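Local coordinates for protein beta-hexosaminidase LpqI (PDB 6GFV) that cleaves terminal beta-1,4-linked N-acetylglucosamine from peptidoglycan fragments during mycobacterial cell-wall recycling, as a family 3 glycoside hydrolase, at residues V28-A33 with L56-G61; G47-S52 with L298-K303; P3-E8 with P13-P18; A294-W299 with V331-M336. All coordinates share one frame; numbering follows the deposited sequence.

Contact 1 of 4, residues V28-A33 with L56-G61; sequences VGVRDA and LTIFDG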
# COMPACT_ATOMS: atom_id res chain seq x y z
N VAL A 28 -0.25 5.97 8.72
CA VAL A 28 0.03 7.39 8.58
C VAL A 28 1.51 7.79 8.56
O VAL A 28 2.35 7.25 9.29
CB VAL A 28 -0.66 8.21 9.69
CG1 VAL A 28 -2.17 8.14 9.53
CG2 VAL A 28 -0.23 7.75 11.07
N GLY A 29 1.83 8.75 7.69
CA GLY A 29 3.17 9.31 7.62
C GLY A 29 3.50 10.08 8.89
O GLY A 29 2.62 10.68 9.50
N VAL A 30 4.77 10.05 9.28
CA VAL A 30 5.22 10.68 10.53
C VAL A 30 6.42 11.61 10.35
O VAL A 30 7.25 11.40 9.47
CB VAL A 30 5.61 9.63 11.58
CG1 VAL A 30 4.39 8.76 11.94
CG2 VAL A 30 6.78 8.79 11.10
N ARG A 31 6.49 12.64 11.19
CA ARG A 31 7.55 13.65 11.09
C ARG A 31 8.88 13.15 11.64
O ARG A 31 9.92 13.32 11.02
CB ARG A 31 7.16 14.92 11.84
CG ARG A 31 6.20 15.81 11.09
CD ARG A 31 6.14 17.20 11.70
NE ARG A 31 5.63 17.19 13.07
CZ ARG A 31 4.34 17.19 13.37
NH1 ARG A 31 3.44 17.19 12.40
NH2 ARG A 31 3.93 17.18 14.64
N ASP A 32 8.83 12.53 12.82
CA ASP A 32 10.03 12.10 13.52
C ASP A 32 9.66 11.10 14.61
O ASP A 32 8.52 10.64 14.69
CB ASP A 32 10.77 13.31 14.12
CG ASP A 32 9.89 14.13 15.07
OD1 ASP A 32 8.72 13.80 15.26
OD2 ASP A 32 10.37 15.13 15.63
N ALA A 33 10.62 10.79 15.47
CA ALA A 33 10.43 9.84 16.54
C ALA A 33 9.28 10.23 17.47
O ALA A 33 8.45 9.39 17.80
CB ALA A 33 11.72 9.70 17.34
N LEU A 56 14.96 10.42 9.41
CA LEU A 56 15.49 9.07 9.42
C LEU A 56 16.25 8.66 10.71
O LEU A 56 16.60 7.48 10.85
CB LEU A 56 16.39 8.88 8.21
CG LEU A 56 15.76 8.99 6.82
CD1 LEU A 56 16.78 8.63 5.76
CD2 LEU A 56 14.53 8.09 6.69
N THR A 57 16.51 9.58 11.63
CA THR A 57 17.12 9.18 12.90
C THR A 57 16.15 8.38 13.73
O THR A 57 16.53 7.84 14.76
CB THR A 57 17.62 10.37 13.77
OG1 THR A 57 16.54 11.25 14.08
CG2 THR A 57 18.74 11.14 13.08
N ILE A 58 14.90 8.29 13.29
CA ILE A 58 13.92 7.41 13.93
C ILE A 58 14.43 5.97 13.97
O ILE A 58 14.06 5.22 14.87
CB ILE A 58 12.51 7.47 13.21
CG1 ILE A 58 11.43 6.79 14.05
CG2 ILE A 58 12.56 6.86 11.82
CD1 ILE A 58 10.00 6.96 13.49
N PHE A 59 15.31 5.59 13.04
CA PHE A 59 15.82 4.22 13.00
C PHE A 59 16.91 3.95 14.05
O PHE A 59 17.30 2.81 14.26
CB PHE A 59 16.34 3.88 11.60
CG PHE A 59 15.24 3.73 10.55
CD1 PHE A 59 14.24 2.78 10.70
CD2 PHE A 59 15.22 4.53 9.43
CE1 PHE A 59 13.23 2.64 9.76
CE2 PHE A 59 14.22 4.40 8.48
CZ PHE A 59 13.22 3.45 8.65
N ASP A 60 17.38 5.00 14.72
CA ASP A 60 18.54 4.87 15.60
C ASP A 60 18.24 4.40 17.04
O ASP A 60 19.04 4.60 17.95
CB ASP A 60 19.30 6.21 15.64
CG ASP A 60 19.81 6.64 14.27
OD1 ASP A 60 20.08 5.77 13.42
OD2 ASP A 60 19.97 7.86 14.05
N GLY A 61 17.10 3.76 17.24
CA GLY A 61 16.77 3.25 18.55
C GLY A 61 15.35 3.56 18.94
O GLY A 61 14.74 2.80 19.69
O HOH W 1 13.60 11.39 14.92

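Contact 2 of 4, residues G47-S52 with L298-K303; sequences GILIGS and LWVTTK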
# COMPACT_ATOMS: atom_id res chain seq x y z
N GLY A 47 -0.39 1.22 11.65
CA GLY A 47 0.93 1.36 11.07
C GLY A 47 1.38 2.80 10.84
O GLY A 47 0.61 3.75 10.97
N ILE A 48 2.66 2.96 10.51
CA ILE A 48 3.18 4.25 10.11
C ILE A 48 3.86 4.19 8.76
O ILE A 48 4.22 3.11 8.29
CB ILE A 48 4.18 4.79 11.16
CG1 ILE A 48 5.39 3.87 11.28
CG2 ILE A 48 3.48 5.00 12.49
CD1 ILE A 48 6.45 4.34 12.30
N LEU A 49 4.01 5.36 8.14
CA LEU A 49 4.72 5.52 6.90
C LEU A 49 6.02 6.32 7.12
O LEU A 49 5.99 7.39 7.70
CB LEU A 49 3.83 6.21 5.85
CG LEU A 49 4.53 6.71 4.59
CD1 LEU A 49 5.02 5.54 3.74
CD2 LEU A 49 3.62 7.62 3.80
N ILE A 50 7.13 5.77 6.66
CA ILE A 50 8.37 6.52 6.55
C ILE A 50 8.29 7.32 5.25
O ILE A 50 8.65 6.83 4.19
CB ILE A 50 9.61 5.62 6.57
CG1 ILE A 50 9.57 4.64 7.75
CG2 ILE A 50 10.89 6.46 6.63
CD1 ILE A 50 9.41 5.30 9.11
N GLY A 51 7.77 8.54 5.34
CA GLY A 51 7.47 9.34 4.16
C GLY A 51 8.59 10.29 3.80
O GLY A 51 9.64 10.29 4.43
N SER A 52 8.35 11.13 2.79
CA SER A 52 9.38 12.03 2.26
C SER A 52 9.94 13.01 3.28
O SER A 52 11.08 13.43 3.16
CB SER A 52 8.82 12.82 1.07
OG SER A 52 8.75 12.01 -0.09
N LEU A 298 -4.39 4.97 3.68
CA LEU A 298 -3.05 5.52 3.77
C LEU A 298 -3.01 7.02 3.50
O LEU A 298 -3.61 7.49 2.53
CB LEU A 298 -2.14 4.80 2.78
CG LEU A 298 -0.71 5.29 2.60
CD1 LEU A 298 0.14 4.84 3.77
CD2 LEU A 298 -0.13 4.79 1.30
N TRP A 299 -2.30 7.77 4.35
CA TRP A 299 -1.98 9.17 4.07
C TRP A 299 -0.75 9.61 4.89
O TRP A 299 -0.23 8.84 5.70
CB TRP A 299 -3.20 10.10 4.31
CG TRP A 299 -3.61 10.47 5.72
CD1 TRP A 299 -3.38 11.66 6.36
CD2 TRP A 299 -4.38 9.68 6.64
NE1 TRP A 299 -3.94 11.65 7.61
CE2 TRP A 299 -4.55 10.45 7.82
CE3 TRP A 299 -4.93 8.40 6.59
CZ2 TRP A 299 -5.25 9.97 8.92
CZ3 TRP A 299 -5.60 7.93 7.70
CH2 TRP A 299 -5.76 8.71 8.85
N VAL A 300 -0.27 10.83 4.67
CA VAL A 300 1.11 11.15 5.03
C VAL A 300 1.33 12.06 6.23
O VAL A 300 2.44 12.52 6.45
CB VAL A 300 1.85 11.80 3.83
CG1 VAL A 300 1.84 10.86 2.63
CG2 VAL A 300 1.24 13.16 3.47
N THR A 301 0.29 12.30 7.02
CA THR A 301 0.41 13.14 8.22
C THR A 301 -0.42 12.55 9.34
O THR A 301 -1.38 11.83 9.08
CB THR A 301 -0.07 14.59 7.98
OG1 THR A 301 -1.37 14.56 7.38
CG2 THR A 301 0.88 15.36 7.07
N THR A 302 -0.08 12.89 10.58
CA THR A 302 -0.77 12.33 11.74
C THR A 302 -1.91 13.18 12.28
O THR A 302 -2.77 12.68 12.98
CB THR A 302 0.21 12.09 12.93
OG1 THR A 302 0.80 13.33 13.32
CG2 THR A 302 1.29 11.12 12.55
N LYS A 303 -1.91 14.47 11.99
CA LYS A 303 -2.80 15.39 12.70
C LYS A 303 -4.29 15.10 12.50
O LYS A 303 -5.10 15.46 13.34
CB LYS A 303 -2.51 16.85 12.30
CG LYS A 303 -2.91 17.21 10.89
CD LYS A 303 -2.49 18.63 10.55
CE LYS A 303 -2.83 18.95 9.11
NZ LYS A 303 -1.98 18.20 8.16

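Contact 3 of 4, residues P3-E8 with P13-P18; sequences PRSCAE and PALLSP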
# COMPACT_ATOMS: atom_id res chain seq x y z
N PRO A 3 -2.82 -4.60 24.81
CA PRO A 3 -1.93 -5.73 25.09
C PRO A 3 -1.80 -6.73 23.93
O PRO A 3 -2.76 -6.99 23.21
CB PRO A 3 -2.59 -6.39 26.30
CG PRO A 3 -4.02 -6.05 26.17
CD PRO A 3 -4.06 -4.67 25.59
N ARG A 4 -0.61 -7.30 23.77
CA ARG A 4 -0.38 -8.31 22.74
C ARG A 4 -1.17 -9.57 23.01
O ARG A 4 -1.48 -9.89 24.16
CB ARG A 4 1.11 -8.65 22.64
CG ARG A 4 2.02 -7.44 22.61
CD ARG A 4 2.23 -6.95 21.18
NE ARG A 4 3.28 -5.94 21.11
CZ ARG A 4 4.14 -5.82 20.11
NH1 ARG A 4 4.10 -6.64 19.08
NH2 ARG A 4 5.06 -4.86 20.14
N SER A 5 -1.49 -10.29 21.93
CA SER A 5 -2.29 -11.50 22.01
C SER A 5 -1.81 -12.60 21.07
O SER A 5 -1.18 -12.34 20.06
CB SER A 5 -3.75 -11.20 21.67
OG SER A 5 -4.48 -12.40 21.50
N CYS A 6 -2.14 -13.84 21.42
CA CYS A 6 -1.77 -15.01 20.63
C CYS A 6 -2.96 -15.58 19.84
O CYS A 6 -2.81 -16.59 19.16
CB CYS A 6 -1.19 -16.10 21.55
SG CYS A 6 0.49 -15.75 22.20
N ALA A 7 -4.13 -14.95 19.93
CA ALA A 7 -5.31 -15.34 19.16
C ALA A 7 -5.01 -15.41 17.67
O ALA A 7 -4.21 -14.63 17.17
CB ALA A 7 -6.45 -14.38 19.41
N GLU A 8 -5.66 -16.33 16.96
CA GLU A 8 -5.50 -16.42 15.51
C GLU A 8 -6.16 -15.21 14.83
O GLU A 8 -7.05 -14.60 15.40
CB GLU A 8 -6.07 -17.75 14.99
CG GLU A 8 -7.60 -17.85 14.98
CD GLU A 8 -8.12 -19.03 14.15
OE1 GLU A 8 -7.41 -19.50 13.24
OE2 GLU A 8 -9.25 -19.48 14.42
N PRO A 13 -10.65 -9.76 15.91
CA PRO A 13 -11.71 -8.79 16.19
C PRO A 13 -12.39 -8.90 17.55
O PRO A 13 -12.76 -7.87 18.10
CB PRO A 13 -12.72 -9.06 15.08
CG PRO A 13 -11.89 -9.51 13.95
CD PRO A 13 -10.77 -10.30 14.55
N ALA A 14 -12.55 -10.11 18.08
CA ALA A 14 -13.20 -10.30 19.38
C ALA A 14 -12.45 -9.59 20.51
O ALA A 14 -13.03 -9.28 21.53
CB ALA A 14 -13.34 -11.78 19.71
N LEU A 15 -11.16 -9.34 20.30
CA LEU A 15 -10.32 -8.71 21.31
C LEU A 15 -10.44 -7.19 21.38
O LEU A 15 -10.02 -6.60 22.36
CB LEU A 15 -8.85 -9.05 21.06
CG LEU A 15 -8.50 -10.50 20.85
CD1 LEU A 15 -7.02 -10.58 20.59
CD2 LEU A 15 -8.88 -11.32 22.07
N LEU A 16 -10.98 -6.57 20.34
CA LEU A 16 -10.85 -5.12 20.23
C LEU A 16 -12.16 -4.34 20.34
O LEU A 16 -13.22 -4.82 19.95
CB LEU A 16 -10.17 -4.77 18.91
CG LEU A 16 -8.78 -5.37 18.67
CD1 LEU A 16 -8.29 -4.98 17.30
CD2 LEU A 16 -7.82 -4.88 19.73
N SER A 17 -12.06 -3.12 20.88
CA SER A 17 -13.16 -2.16 20.87
C SER A 17 -13.43 -1.73 19.43
O SER A 17 -12.60 -1.95 18.56
CB SER A 17 -12.80 -0.95 21.72
OG SER A 17 -11.86 -0.14 21.04
N PRO A 18 -14.59 -1.10 19.17
CA PRO A 18 -14.79 -0.67 17.78
C PRO A 18 -13.79 0.38 17.32
O PRO A 18 -13.31 0.31 16.19
CB PRO A 18 -16.22 -0.12 17.79
CG PRO A 18 -16.89 -0.86 18.89
CD PRO A 18 -15.83 -0.97 19.96

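Contact 4 of 4, residues A294-W299 with V331-M336; sequences ADIALW and VRVATM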
# COMPACT_ATOMS: atom_id res chain seq x y z
N ALA A 294 -11.21 -1.36 0.52
CA ALA A 294 -9.80 -1.30 0.88
C ALA A 294 -9.63 -1.70 2.35
O ALA A 294 -10.50 -1.43 3.16
CB ALA A 294 -9.24 0.11 0.64
N ASP A 295 -8.53 -2.37 2.67
CA ASP A 295 -8.25 -2.75 4.06
C ASP A 295 -7.40 -1.70 4.82
O ASP A 295 -7.48 -1.60 6.04
CB ASP A 295 -7.54 -4.11 4.10
CG ASP A 295 -8.30 -5.20 3.34
OD1 ASP A 295 -9.42 -5.53 3.75
OD2 ASP A 295 -7.75 -5.73 2.35
N ILE A 296 -6.57 -0.97 4.09
CA ILE A 296 -5.68 0.03 4.66
C ILE A 296 -5.91 1.37 4.00
O ILE A 296 -5.84 1.48 2.77
CB ILE A 296 -4.18 -0.34 4.50
CG1 ILE A 296 -3.81 -1.54 5.36
CG2 ILE A 296 -3.28 0.84 4.84
CD1 ILE A 296 -4.04 -1.30 6.81
N ALA A 297 -6.24 2.36 4.82
CA ALA A 297 -6.36 3.74 4.38
C ALA A 297 -5.05 4.49 4.71
O ALA A 297 -4.69 4.64 5.87
CB ALA A 297 -7.53 4.42 5.03
N LEU A 298 -4.39 4.97 3.68
CA LEU A 298 -3.05 5.52 3.77
C LEU A 298 -3.01 7.02 3.50
O LEU A 298 -3.61 7.49 2.53
CB LEU A 298 -2.14 4.80 2.78
CG LEU A 298 -0.71 5.29 2.60
CD1 LEU A 298 0.14 4.84 3.77
CD2 LEU A 298 -0.13 4.79 1.30
N TRP A 299 -2.30 7.77 4.35
CA TRP A 299 -1.98 9.17 4.07
C TRP A 299 -0.75 9.61 4.89
O TRP A 299 -0.23 8.84 5.70
CB TRP A 299 -3.20 10.10 4.31
CG TRP A 299 -3.61 10.47 5.72
CD1 TRP A 299 -3.38 11.66 6.36
CD2 TRP A 299 -4.38 9.68 6.64
NE1 TRP A 299 -3.94 11.65 7.61
CE2 TRP A 299 -4.55 10.45 7.82
CE3 TRP A 299 -4.93 8.40 6.59
CZ2 TRP A 299 -5.25 9.97 8.92
CZ3 TRP A 299 -5.60 7.93 7.70
CH2 TRP A 299 -5.76 8.71 8.85
N VAL A 331 -9.20 -8.79 9.93
CA VAL A 331 -8.66 -10.14 9.81
C VAL A 331 -7.57 -10.19 8.75
O VAL A 331 -6.56 -10.86 8.92
CB VAL A 331 -9.78 -11.17 9.47
CG1 VAL A 331 -9.19 -12.54 9.15
CG2 VAL A 331 -10.78 -11.26 10.61
N ARG A 332 -7.77 -9.46 7.66
CA ARG A 332 -6.77 -9.40 6.60
C ARG A 332 -5.48 -8.74 7.09
O ARG A 332 -4.39 -9.16 6.72
CB ARG A 332 -7.32 -8.64 5.39
CG ARG A 332 -8.30 -9.44 4.58
CD ARG A 332 -8.47 -8.85 3.20
NE ARG A 332 -9.58 -9.48 2.49
CZ ARG A 332 -10.80 -8.96 2.41
NH1 ARG A 332 -11.06 -7.80 2.98
NH2 ARG A 332 -11.75 -9.59 1.74
N VAL A 333 -5.60 -7.73 7.93
CA VAL A 333 -4.40 -7.04 8.35
C VAL A 333 -3.67 -7.88 9.41
O VAL A 333 -2.44 -7.93 9.41
CB VAL A 333 -4.70 -5.60 8.84
CG1 VAL A 333 -5.41 -4.82 7.74
CG2 VAL A 333 -5.52 -5.58 10.08
N ALA A 334 -4.40 -8.60 10.26
CA ALA A 334 -3.75 -9.51 11.20
C ALA A 334 -2.92 -10.56 10.45
O ALA A 334 -1.79 -10.86 10.83
CB ALA A 334 -4.78 -10.19 12.11
N THR A 335 -3.50 -11.11 9.38
CA THR A 335 -2.86 -12.13 8.57
C THR A 335 -1.61 -11.57 7.93
O THR A 335 -0.57 -12.22 7.89
CB THR A 335 -3.83 -12.67 7.44
OG1 THR A 335 -5.01 -13.23 8.02
CG2 THR A 335 -3.17 -13.72 6.60
N MET A 336 -1.71 -10.34 7.44
CA MET A 336 -0.57 -9.63 6.86
C MET A 336 0.55 -9.44 7.89
O MET A 336 1.71 -9.67 7.60
CB MET A 336 -1.02 -8.26 6.32
CG MET A 336 0.09 -7.34 5.86
SD MET A 336 -0.46 -5.70 5.37
CE MET A 336 -0.58 -4.90 6.96

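Contact 1 of 4, residues V28-A33 with L56-G61
Ile58 reaches across to the chain turning out of strand 26-29, and its CG1-CD1 branch makes all the direct contacts of 28-33 with 56-61. CG1 lies 4.1 Å from Ala33 CA and 4.4 Å from Ala33 CB, so the ethyl arm runs alongside the first residue of helix 33-43. Its tip, CD1, goes further: it sits 4.1 Å from the backbone O of Asp32 and 4.4 Å from CG2 of the buried Val30. The reach comes from a fully extended side chain, with CG1 anti to the backbone N (chi1 -168°) and CD1 continuing the line (chi2 173°). The other branch, CG2, turns back within its own segment and stands over the centre of the Phe59 ring, 4.2 Å above its plane. In the TIM-barrel domain of this glycoside hydrolase this is the beta-alpha loop after strand 26-29 packed against the next one, between strand 47-50 and helix 62-69; Ile58 also touches Ala36 one turn into helix 33-43. Asp32 is the N-cap of that helix, its OD1 accepting from the backbone N of Asp35. A water also joins the segments, accepting from Ala33 N at 3.1 Å and hydrogen-bonded to Thr57 OG1 at the same length. The side chain of Ile58 is about 8 Å from that of Arg88, a substrate-binding residue by similarity.

Contact 2 of 4, residues G47-S52 with L298-K303
Strands 47-50 and 297-299 are not paired with each other: strand 26-29 runs between them, parallel to both, and 47-52 meets 298-303 through side chains across that intervening strand. Leu49 carries the contact. Its CB leaves the strand toward 298-303, and with CG anti to the backbone N (chi1 167°) its CD2 methyl is brought against CG1 of Val300 at 3.9 Å. The two side chains lie side by side and point the same way. That same CD2 methyl also stands 4.5 Å from CD1 of Leu298 and 4.5 Å from the backbone O of Trp299, so one methyl touches three consecutive residues. In the TIM barrel such side chains fill the inside, close to the C-terminal strand ends where glycoside hydrolases of this fold keep their active site. Leu49 is about 5 Å from Asp80, a substrate-binding residue by similarity, and Leu298 about 5 Å from Asp268, the probable nucleophile, both measured between side chains. Trp299 turns the other way, onto Val282 and Val286 of helix 282-292, and its NE1 donates to Glu304 OE1, just ahead of helix 305-317. Beyond the strand, Gly51 O accepts from NE of Arg88, another residue that probably binds the substrate.

Contact 3 of 4, residues P3-E8 with P13-P18
Leu15 presses a single methyl, CD1, onto an ST turn in the N-terminal arm of the chain, ahead of helix 18-23. CD1 meets Ser5 across the bond from CB to OG, 3.5 Å from CB and 3.3 Å from OG; the carbon pair is tighter than usual van der Waals contact. Ala7 CB completes the patch at 4.0 Å from CD1, so the methyl meets one hydroxyl-bearing and one purely apolar side chain. The serine hydroxyl is positioned by its torsion: OG lies anti to the backbone N (chi1 169°), beside the carbonyl carbon, which turns it toward the backbone that follows. Leu15 in turn stands on a short bend, in which Leu16 N donates to Pro13 O at 3.1 Å. Further out, both sides are tied to the body of the protein. The disulfide of Cys6 with Cys343 joins the arm to the C-terminus, and Asn340 adds a second link there, donating to Ser5 O and accepting from Arg4 NH1. Pro13 rests on helix 323-337, touching Asp327, Val330 and Val331, while Ser17 is the N-cap of helix 18-23 through Asp20 N. Within the ST turn, the bond from Ala7 N to Ser5 OG is 3.0 Å long and close to straight, at 169°.

Contact 4 of 4, residues A294-W299 with V331-M336
Helix 323-337, the last of the TIM-barrel domain, is fastened to the beginning of strand 297-299 by a salt bridge to a buried aspartate and a patch of aliphatic side chains beside it. Asp295, in the loop leading into the strand, meets Arg332 through its carboxylate, and the two side chains cross at about a right angle. NH1 of Arg332 donates to the syn lone pair of Asp295 OD1 at 2.9 Å; the bond is bent, with an N-H...O angle of 146° and the oxygen a little off the guanidinium plane, and the carboxylate and guanidinium planes are turned 44° apart. The aspartate also lies against the aliphatic part of the arginine, its OD2 being 3.3 Å from Arg332 CD. Several partners fix this carboxylate: OD1 also bonds to Ser329 OG, while OD2 accepts from the backbone N of Val265 and pairs with Arg251 NH2. Arg332 has a second acid, Asp262, at NH2. Two arginines around one carboxylate would be expected to favour its ionised form. Next to this polar cluster, Val333 faces the strand. Its CG1, anti to the carbonyl carbon, approaches the Asp295 backbone O to 4.2 Å, and Ile296, which also rests on Val27 and Phe266 of the neighbouring strands, crosses it obliquely. The closest atoms of that aliphatic pair are Ile296 CD1 and Val333 CG1, 3.9 Å apart.

Contacts 2 and 4 are buried, contact 1 is partly buried and contact 3 lies on the surface. Contacts 1, 2 and 4 share one sheet: strand 26-29 lies between strands 47-50 and 297-299, bonding to contact 2 through Val28 O to Leu49 N and to strand 297-299 through Gly29 N to Trp299 O. Contacts 2 and 4 use the two ends of strand 297-299, their centres about 15 Å apart; the end near the probable active site is packed by aliphatic side chains alone, the other adds an ion pair. Contact 1, in the loops that follow the strands, adds a bridging water. Contact 3 touches contact 4 through Pro13 on Val331, linking the disulfide-tied N-terminal arm to the last helix.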